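Side-chain contact in dipeptidase AC. Metallo peptidase. MEROPS family M19 (Rhodobacter sphaeroides, PDB 3LY0), which probably hydrolyses dipeptides as a zinc-dependent metallodipeptidase of the M19 family, here holding a phosphinate mimic of L-Ala-D-Ala at its two zinc ions: residues G182-G187 with N245-Q250. Numbering follows the deposited sequence.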
# COMPACT_ATOMS: atom_id res chain seq x y z
N GLY A 182 -3.57 15.95 -12.57
CA GLY A 182 -4.23 16.75 -11.58
C GLY A 182 -3.48 16.82 -10.26
O GLY A 182 -2.69 15.94 -9.95
N SER A 183 -3.75 17.88 -9.51
CA SER A 183 -3.18 18.09 -8.20
C SER A 183 -3.85 17.16 -7.19
O SER A 183 -5.01 16.81 -7.34
CB SER A 183 -3.44 19.54 -7.78
OG SER A 183 -3.31 19.74 -6.39
N PRO A 184 -3.11 16.75 -6.14
CA PRO A 184 -3.73 15.97 -5.06
C PRO A 184 -4.67 16.81 -4.20
O PRO A 184 -5.33 16.27 -3.32
CB PRO A 184 -2.54 15.52 -4.21
CG PRO A 184 -1.32 15.89 -4.94
CD PRO A 184 -1.67 16.96 -5.93
N ASP A 185 -4.75 18.12 -4.44
CA ASP A 185 -5.63 18.98 -3.65
C ASP A 185 -7.04 18.95 -4.24
O ASP A 185 -7.47 19.89 -4.91
CB ASP A 185 -5.07 20.40 -3.60
CG ASP A 185 -5.81 21.29 -2.62
OD1 ASP A 185 -6.68 20.79 -1.87
OD2 ASP A 185 -5.52 22.51 -2.60
N THR A 186 -7.75 17.87 -3.96
CA THR A 186 -9.01 17.58 -4.63
C THR A 186 -10.26 17.80 -3.78
O THR A 186 -11.38 17.70 -4.28
CB THR A 186 -9.02 16.14 -5.14
OG1 THR A 186 -8.79 15.25 -4.04
CG2 THR A 186 -7.93 15.93 -6.17
N GLY A 187 -10.06 18.09 -2.50
CA GLY A 187 -11.20 18.29 -1.61
C GLY A 187 -10.88 18.68 -0.18
O GLY A 187 -9.78 19.15 0.13
N ASN A 245 -0.23 10.67 -6.61
CA ASN A 245 1.19 10.85 -6.28
C ASN A 245 1.46 12.03 -5.34
O ASN A 245 0.55 12.79 -4.99
CB ASN A 245 2.01 10.92 -7.57
CG ASN A 245 2.14 9.56 -8.24
OD1 ASN A 245 1.94 8.52 -7.60
ND2 ASN A 245 2.50 9.56 -9.51
N LEU A 246 2.72 12.15 -4.91
CA LEU A 246 3.10 13.09 -3.88
C LEU A 246 3.91 14.24 -4.48
O LEU A 246 4.86 14.02 -5.21
CB LEU A 246 3.94 12.38 -2.81
CG LEU A 246 3.21 11.33 -1.96
CD1 LEU A 246 4.20 10.42 -1.27
CD2 LEU A 246 2.29 11.99 -0.96
N THR A 247 3.53 15.47 -4.13
CA THR A 247 4.29 16.63 -4.61
C THR A 247 5.59 16.77 -3.83
O THR A 247 5.78 16.15 -2.77
CB THR A 247 3.50 17.93 -4.42
OG1 THR A 247 3.40 18.24 -3.02
CG2 THR A 247 2.10 17.81 -5.01
N ASP A 248 6.51 17.57 -4.36
CA ASP A 248 7.78 17.78 -3.67
C ASP A 248 7.58 18.38 -2.29
O ASP A 248 8.33 18.07 -1.36
CB ASP A 248 8.72 18.64 -4.51
CG ASP A 248 9.33 17.89 -5.69
OD1 ASP A 248 9.11 16.66 -5.81
OD2 ASP A 248 10.03 18.53 -6.49
N ARG A 249 6.56 19.22 -2.15
CA ARG A 249 6.23 19.81 -0.86
C ARG A 249 5.82 18.72 0.12
O ARG A 249 6.25 18.70 1.27
CB ARG A 249 5.11 20.84 -0.99
CG ARG A 249 4.88 21.63 0.30
CD ARG A 249 3.62 22.47 0.24
NE ARG A 249 2.44 21.63 0.12
CZ ARG A 249 1.77 21.12 1.15
NH1 ARG A 249 2.17 21.38 2.39
NH2 ARG A 249 0.71 20.35 0.95
N GLN A 250 4.99 17.79 -0.35
CA GLN A 250 4.59 16.67 0.48
C GLN A 250 5.79 15.78 0.84
O GLN A 250 5.94 15.33 1.98
CB GLN A 250 3.51 15.85 -0.22
CG GLN A 250 2.16 16.55 -0.30
CD GLN A 250 1.16 15.73 -1.07
OE1 GLN A 250 1.36 15.43 -2.24
NE2 GLN A 250 0.07 15.34 -0.42
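A capping box at the start of helix 248-256 receives the ring of Pro184, which comes from the loop between strand 179-180 and helix 192-204 of this TIM-barrel-clan enzyme. The proline points its CG at three groups: the backbone O of Asn245 at 3.6 Å, the methyl CG2 of Thr247 at 3.9 Å and OE1 of Gln250. No hydrogen bond crosses between 182-187 and 245-250, so the join is van der Waals packing of one ring against a folded turn. Within that turn Thr247 N donates to Gln250 OE1 over 2.9 Å, in the plane of the amide and on a lone pair, and Gln250 N donates back to Thr247 OG1. The threonine hydroxyl lies between its own backbone N and carbonyl carbon (chi1 70°), which brings OG1 to the N-H of Gln250 and turns CG2 to the proline. With an alanine here, Gln250 N would probably lose its side-chain acceptor and a gap would open beside the Pro184 ring. Asn245 sends its amide away from the loop, OD1 to Asn235 N and ND2 to the carbonyls of Thr240 and Phe269; the side chain of Asn245 lies about 8 Å from the bound phosphinate. Pro184 is the middle residue of an ST turn, in which Asp185 N donates to Ser183 OG at 2.9 Å.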